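Local coordinates for glycolipid-binding domain-containing protein (Pseudomonas aeruginosa, PDB 2H1T), which is of unknown function but may bind glycolipids or take part in their metabolism, at residues Y50-D55 with R61-H66; L76-D81 with R130-E135. All blocks are in the same frame, centred on the assembly; numbering follows the deposited sequence.

Followed from the N terminus, the chain first makes interaction 1, where 50-55 and 61-66 pair as adjacent antiparallel strands and close the short hairpin loop between strands 45-54 and 60-69. It then turns into strand 72-80, the next strand of the same six-stranded sheet, and there interaction 2 opens. That contact closes a much longer loop, with 48 residues between 76-81 and 130-135, and reaches the second, seven-stranded sheet. The two contacts therefore follow one another in series. Interaction 1 knits strands within a sheet, while interaction 2 joins the sheets face to face; Glu62 to His77 and Arg61 to the carbonyl of Ala80 connect them.

Interaction 1 of 2, residues Y50-D55 with R61-H66; sequences YRLRWD and REAVFH
Leu52 and Ala63 meet as a bump and a hollow: the small methyl of Ala63 takes the branch of the leucine, whose CD2 lies a tight 3.4 Å from Ala63 CB. Beside them, Phe65 brings CD1 to 3.6 Å from Tyr50 CB, while the tyrosine ring leads away, its hydroxyl hydrogen-bonded to Glu22. This is the buried, apolar face of the antiparallel beta hairpin of strands 45-54 and 60-69, covered by Ile103 and Ile105. On its charged face the long arginines bend at chi3 and fold over the neighbouring strand: Arg51 runs alongside Val64, its NH2 3.5 Å from Val64 CG2, and Arg53 reaches across to Glu62. Backbone bonds such as Arg51 N to Val64 O (2.8 Å) hold the register. Near Trp54, where strand 45-54 ends, Arg61 and Glu62 both face Arg53 in a classic beta bulge: Arg53 O accepts from both amides. Arg53 NE gives its N-H to the anti lone pair of Glu62 OE1, while NH2 (3.1 Å) meets the same oxygen from above the carboxylate plane; the two flat groups stand 85° apart. Glu62 OE2 turns instead to His77. Shared between Arg53 and His77, with Arg51 nearby, the carboxylate is probably stabilised in its charged form.

Interaction 2 of 2, residues L76-D81 with R130-E135; sequences LHLLAD and RALYIE
Leu76 begins the contact: its CD2 approaches Ile134 CG2 at 4.3 Å, the looser end of a purely apolar interface. His77 points to the other, partly exposed face of its strand, where a polar ring is at home. Leu78 comes next and makes two of the three side-chain contacts. With CG beside the backbone N (chi1 -64°), it holds one methyl out between two partners: CD1 lies 3.9 Å from Ile134 CD1 and 4.0 Å from Leu132 CD2, each pair meeting tip to tip. The branched ends of leucine and isoleucine suit this place because they span the gap between strands whose axes come no nearer than 11.9 Å, and they bury carbon without leaving any polar group to satisfy. Leu79 turns to the other face again. Where the strand ends, Asp81 bonds the amide of Arg83 and the ring of His85. This is face-to-face packing of two beta sheets, the segments running nearly antiparallel at 171°. Around the apolar layer, Trp86 of strand 86-88 touches both Leu78 and Leu132, Phe65 of strand 60-69 touches Leu76 and Ile134, and Ile103 of strand 102-106 packs on Ile134.

Interaction 1 of 2, residues Y50-D55 with R61-H66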
loop_
_atom_site.group_PDB
_atom_site.type_symbol
_atom_site.label_atom_id
_atom_site.label_comp_id
_atom_site.label_asym_id
_atom_site.label_seq_id
_atom_site.Cartn_x
_atom_site.Cartn_y
_atom_site.Cartn_z
ATOM N N TYR A 50 1.477 1.910 13.260
ATOM C CA TYR A 50 1.862 2.646 14.431
ATOM C C TYR A 50 1.016 2.322 15.637
ATOM O O TYR A 50 -0.111 1.847 15.509
ATOM C CB TYR A 50 1.871 4.148 14.135
ATOM C CG TYR A 50 0.502 4.832 14.002
ATOM C CD1 TYR A 50 -0.227 5.271 15.125
ATOM C CD2 TYR A 50 -0.021 5.153 12.744
ATOM C CE1 TYR A 50 -1.467 5.913 14.970
ATOM C CE2 TYR A 50 -1.236 5.843 12.602
ATOM C CZ TYR A 50 -1.939 6.220 13.719
ATOM O OH TYR A 50 -3.142 6.894 13.554
ATOM N N ARG A 51 1.582 2.588 16.798
ATOM C CA ARG A 51 0.843 2.424 18.041
ATOM C C ARG A 51 1.098 3.625 18.915
ATOM O O ARG A 51 2.255 4.019 19.093
ATOM C CB ARG A 51 1.257 1.111 18.731
ATOM C CG ARG A 51 0.630 0.924 20.151
ATOM C CD ARG A 51 1.069 -0.376 20.854
ATOM N NE ARG A 51 2.523 -0.507 21.012
ATOM C CZ ARG A 51 3.250 -0.004 22.016
ATOM N NH1 ARG A 51 2.691 0.724 22.996
ATOM N NH2 ARG A 51 4.565 -0.225 22.035
ATOM N N LEU A 52 0.022 4.202 19.444
ATOM C CA LEU A 52 0.102 5.291 20.411
ATOM C C LEU A 52 -0.482 4.864 21.738
ATOM O O LEU A 52 -1.439 4.084 21.797
ATOM C CB LEU A 52 -0.635 6.546 19.906
ATOM C CG LEU A 52 -0.258 7.024 18.498
ATOM C CD1 LEU A 52 -1.130 8.239 18.101
ATOM C CD2 LEU A 52 1.250 7.304 18.410
ATOM N N ARG A 53 0.122 5.365 22.811
ATOM C CA ARG A 53 -0.363 5.103 24.150
ATOM C C ARG A 53 -0.360 6.429 24.898
ATOM O O ARG A 53 0.595 7.200 24.803
ATOM C CB ARG A 53 0.496 4.048 24.846
ATOM C CG ARG A 53 0.110 3.769 26.303
ATOM C CD ARG A 53 0.960 2.648 26.966
ATOM N NE ARG A 53 2.374 3.018 27.038
ATOM C CZ ARG A 53 2.899 3.834 27.948
ATOM N NH1 ARG A 53 2.140 4.384 28.883
ATOM N NH2 ARG A 53 4.193 4.107 27.928
ATOM N N TRP A 54 -1.427 6.685 25.643
ATOM C CA TRP A 54 -1.584 7.978 26.358
ATOM C C TRP A 54 -2.039 7.735 27.773
ATOM O O TRP A 54 -2.356 6.594 28.117
ATOM C CB TRP A 54 -2.586 8.863 25.631
ATOM C CG TRP A 54 -3.874 8.215 25.323
ATOM C CD1 TRP A 54 -5.000 8.243 26.081
ATOM C CD2 TRP A 54 -4.186 7.428 24.156
ATOM N NE1 TRP A 54 -6.000 7.532 25.468
ATOM C CE2 TRP A 54 -5.540 7.048 24.271
ATOM C CE3 TRP A 54 -3.482 7.094 22.979
ATOM C CZ2 TRP A 54 -6.193 6.292 23.295
ATOM C CZ3 TRP A 54 -4.144 6.356 21.990
ATOM C CH2 TRP A 54 -5.477 5.932 22.173
ATOM N N ASP A 55 -2.027 8.781 28.607
ATOM C CA ASP A 55 -2.479 8.650 29.987
ATOM C C ASP A 55 -3.971 8.927 30.179
ATOM O O ASP A 55 -4.707 9.121 29.206
ATOM C CB ASP A 55 -1.629 9.536 30.917
ATOM C CG ASP A 55 -1.859 11.015 30.699
ATOM O OD1 ASP A 55 -2.863 11.426 30.061
ATOM O OD2 ASP A 55 -1.034 11.785 31.213
ATOM N N ARG A 61 2.086 9.327 25.950
ATOM C CA ARG A 61 3.228 8.779 26.715
ATOM C C ARG A 61 4.185 7.970 25.842
ATOM O O ARG A 61 5.406 7.976 26.090
ATOM C CB ARG A 61 2.747 7.962 27.943
ATOM C CG ARG A 61 1.853 8.768 28.934
ATOM C CD ARG A 61 2.557 10.103 29.446
ATOM N NE ARG A 61 3.911 9.762 29.911
ATOM C CZ ARG A 61 4.229 9.294 31.127
ATOM N NH1 ARG A 61 3.316 9.113 32.056
ATOM N NH2 ARG A 61 5.491 8.971 31.398
ATOM N N GLU A 62 3.661 7.240 24.854
ATOM C CA GLU A 62 4.520 6.473 23.946
ATOM C C GLU A 62 3.992 6.441 22.511
ATOM O O GLU A 62 2.767 6.387 22.268
ATOM C CB GLU A 62 4.707 5.055 24.495
ATOM C CG GLU A 62 5.824 4.235 23.872
ATOM C CD GLU A 62 6.103 2.949 24.670
ATOM O OE1 GLU A 62 5.233 2.541 25.520
ATOM O OE2 GLU A 62 7.199 2.366 24.468
ATOM N N ALA A 63 4.914 6.464 21.564
ATOM C CA ALA A 63 4.560 6.272 20.168
ATOM C C ALA A 63 5.600 5.358 19.497
ATOM O O ALA A 63 6.783 5.554 19.667
ATOM C CB ALA A 63 4.483 7.623 19.469
ATOM N N VAL A 64 5.126 4.372 18.739
ATOM C CA VAL A 64 5.963 3.458 17.963
ATOM C C VAL A 64 5.472 3.421 16.514
ATOM O O VAL A 64 4.274 3.267 16.271
ATOM C CB VAL A 64 5.906 2.020 18.558
ATOM C CG1 VAL A 64 6.846 1.114 17.838
ATOM C CG2 VAL A 64 6.235 2.049 20.026
ATOM N N PHE A 65 6.405 3.577 15.579
ATOM C CA PHE A 65 6.168 3.630 14.145
ATOM C C PHE A 65 7.029 2.634 13.397
ATOM O O PHE A 65 8.204 2.460 13.727
ATOM C CB PHE A 65 6.570 5.004 13.617
ATOM C CG PHE A 65 5.785 6.134 14.203
ATOM C CD1 PHE A 65 4.565 6.523 13.641
ATOM C CD2 PHE A 65 6.280 6.855 15.298
ATOM C CE1 PHE A 65 3.830 7.572 14.206
ATOM C CE2 PHE A 65 5.552 7.887 15.851
ATOM C CZ PHE A 65 4.333 8.256 15.305
ATOM N N HIS A 66 6.459 2.036 12.340
ATOM C CA HIS A 66 7.176 1.077 11.492
ATOM C C HIS A 66 6.610 1.347 10.140
ATOM O O HIS A 66 5.393 1.218 9.931
ATOM C CB HIS A 66 6.902 -0.380 11.919
ATOM C CG HIS A 66 7.394 -1.418 10.961
ATOM N ND1 HIS A 66 8.433 -2.271 11.261
ATOM C CD2 HIS A 66 6.937 -1.796 9.745
ATOM C CE1 HIS A 66 8.635 -3.089 10.241
ATOM N NE2 HIS A 66 7.727 -2.834 9.318
HETATM O O HOH W 1 0.901 10.811 32.736
#

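Interaction 2 of 2, residues L76-D81 with R130-E135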
loop_
_atom_site.group_PDB
_atom_site.type_symbol
_atom_site.label_atom_id
_atom_site.label_comp_id
_atom_site.label_asym_id
_atom_site.label_seq_id
_atom_site.Cartn_x
_atom_site.Cartn_y
_atom_site.Cartn_z
ATOM N N LEU A 76 10.617 4.319 14.265
ATOM C CA LEU A 76 10.728 5.429 15.222
ATOM C C LEU A 76 10.019 5.059 16.523
ATOM O O LEU A 76 8.873 4.595 16.517
ATOM C CB LEU A 76 10.139 6.707 14.618
ATOM C CG LEU A 76 10.088 7.983 15.489
ATOM C CD1 LEU A 76 11.531 8.472 15.834
ATOM C CD2 LEU A 76 9.299 9.078 14.777
ATOM N N HIS A 77 10.723 5.259 17.638
ATOM C CA HIS A 77 10.195 5.020 18.979
ATOM C C HIS A 77 10.383 6.274 19.838
ATOM O O HIS A 77 11.506 6.675 20.125
ATOM C CB HIS A 77 10.940 3.868 19.646
ATOM C CG HIS A 77 10.298 3.377 20.911
ATOM N ND1 HIS A 77 10.900 2.458 21.737
ATOM C CD2 HIS A 77 9.109 3.675 21.490
ATOM C CE1 HIS A 77 10.114 2.214 22.778
ATOM N NE2 HIS A 77 9.012 2.933 22.645
ATOM N N LEU A 78 9.276 6.877 20.253
ATOM C CA LEU A 78 9.293 8.090 21.070
ATOM C C LEU A 78 8.611 7.847 22.406
ATOM O O LEU A 78 7.612 7.106 22.500
ATOM C CB LEU A 78 8.560 9.239 20.326
ATOM C CG LEU A 78 9.177 9.726 19.022
ATOM C CD1 LEU A 78 8.253 10.666 18.338
ATOM C CD2 LEU A 78 10.566 10.389 19.288
ATOM N N LEU A 79 9.233 8.396 23.451
ATOM C CA LEU A 79 8.645 8.419 24.782
ATOM C C LEU A 79 8.439 9.887 25.173
ATOM O O LEU A 79 9.257 10.733 24.874
ATOM C CB LEU A 79 9.516 7.677 25.815
ATOM C CG LEU A 79 9.468 6.132 25.872
ATOM C CD1 LEU A 79 10.568 5.555 26.777
ATOM C CD2 LEU A 79 8.122 5.552 26.336
ATOM N N ALA A 80 7.317 10.174 25.823
ATOM C CA ALA A 80 7.011 11.518 26.323
ATOM C C ALA A 80 6.561 11.404 27.780
ATOM O O ALA A 80 5.849 10.477 28.132
ATOM C CB ALA A 80 5.920 12.186 25.500
ATOM N N ASP A 81 6.940 12.368 28.616
ATOM C CA ASP A 81 6.550 12.301 30.041
ATOM C C ASP A 81 5.144 12.811 30.379
ATOM O O ASP A 81 4.723 12.734 31.546
ATOM C CB ASP A 81 7.613 12.937 30.948
ATOM C CG ASP A 81 7.732 14.434 30.800
ATOM O OD1 ASP A 81 7.101 15.025 29.921
ATOM O OD2 ASP A 81 8.443 15.032 31.638
ATOM N N ARG A 130 1.423 23.323 20.950
ATOM C CA ARG A 130 2.636 22.916 20.272
ATOM C C ARG A 130 2.568 21.409 20.007
ATOM O O ARG A 130 2.650 20.565 20.920
ATOM C CB ARG A 130 3.862 23.353 21.074
ATOM C CG ARG A 130 5.190 23.100 20.359
ATOM C CD ARG A 130 6.426 23.453 21.224
ATOM N NE ARG A 130 6.480 24.869 21.500
ATOM C CZ ARG A 130 6.805 25.803 20.597
ATOM N NH1 ARG A 130 7.155 25.488 19.336
ATOM N NH2 ARG A 130 6.769 27.085 20.949
ATOM N N ALA A 131 2.330 21.059 18.746
ATOM C CA ALA A 131 2.153 19.684 18.375
ATOM C C ALA A 131 3.453 19.104 17.850
ATOM O O ALA A 131 4.226 19.785 17.178
ATOM C CB ALA A 131 1.056 19.546 17.287
ATOM N N LEU A 132 3.712 17.843 18.135
ATOM C CA LEU A 132 4.850 17.162 17.487
ATOM C C LEU A 132 4.404 16.535 16.160
ATOM O O LEU A 132 3.727 15.512 16.116
ATOM C CB LEU A 132 5.500 16.153 18.455
ATOM C CG LEU A 132 6.721 15.431 17.965
ATOM C CD1 LEU A 132 7.862 16.446 17.637
ATOM C CD2 LEU A 132 7.188 14.405 19.039
ATOM N N TYR A 133 4.770 17.188 15.063
ATOM C CA TYR A 133 4.222 16.867 13.743
ATOM C C TYR A 133 5.168 15.859 13.114
ATOM O O TYR A 133 6.378 16.119 12.979
ATOM C CB TYR A 133 4.148 18.108 12.885
ATOM C CG TYR A 133 3.725 17.842 11.450
ATOM C CD1 TYR A 133 2.408 17.445 11.153
ATOM C CD2 TYR A 133 4.620 18.003 10.390
ATOM C CE1 TYR A 133 1.992 17.209 9.838
ATOM C CE2 TYR A 133 4.199 17.766 9.080
ATOM C CZ TYR A 133 2.898 17.370 8.814
ATOM O OH TYR A 133 2.540 17.127 7.489
ATOM N N ILE A 134 4.611 14.719 12.724
ATOM C CA ILE A 134 5.378 13.595 12.140
ATOM C C ILE A 134 4.669 13.228 10.832
ATOM O O ILE A 134 3.535 12.757 10.832
ATOM C CB ILE A 134 5.391 12.368 13.098
ATOM C CG1 ILE A 134 5.844 12.804 14.484
ATOM C CG2 ILE A 134 6.325 11.229 12.537
ATOM C CD1 ILE A 134 5.645 11.779 15.600
ATOM N N GLU A 135 5.360 13.478 9.730
ATOM C CA GLU A 135 4.834 13.270 8.386
ATOM C C GLU A 135 5.384 11.978 7.837
ATOM O O GLU A 135 6.609 11.843 7.645
ATOM C CB GLU A 135 5.206 14.465 7.521
ATOM C CG GLU A 135 4.561 14.540 6.200
ATOM C CD GLU A 135 5.031 15.777 5.417
ATOM O OE1 GLU A 135 4.761 16.931 5.851
ATOM O OE2 GLU A 135 5.651 15.575 4.359
#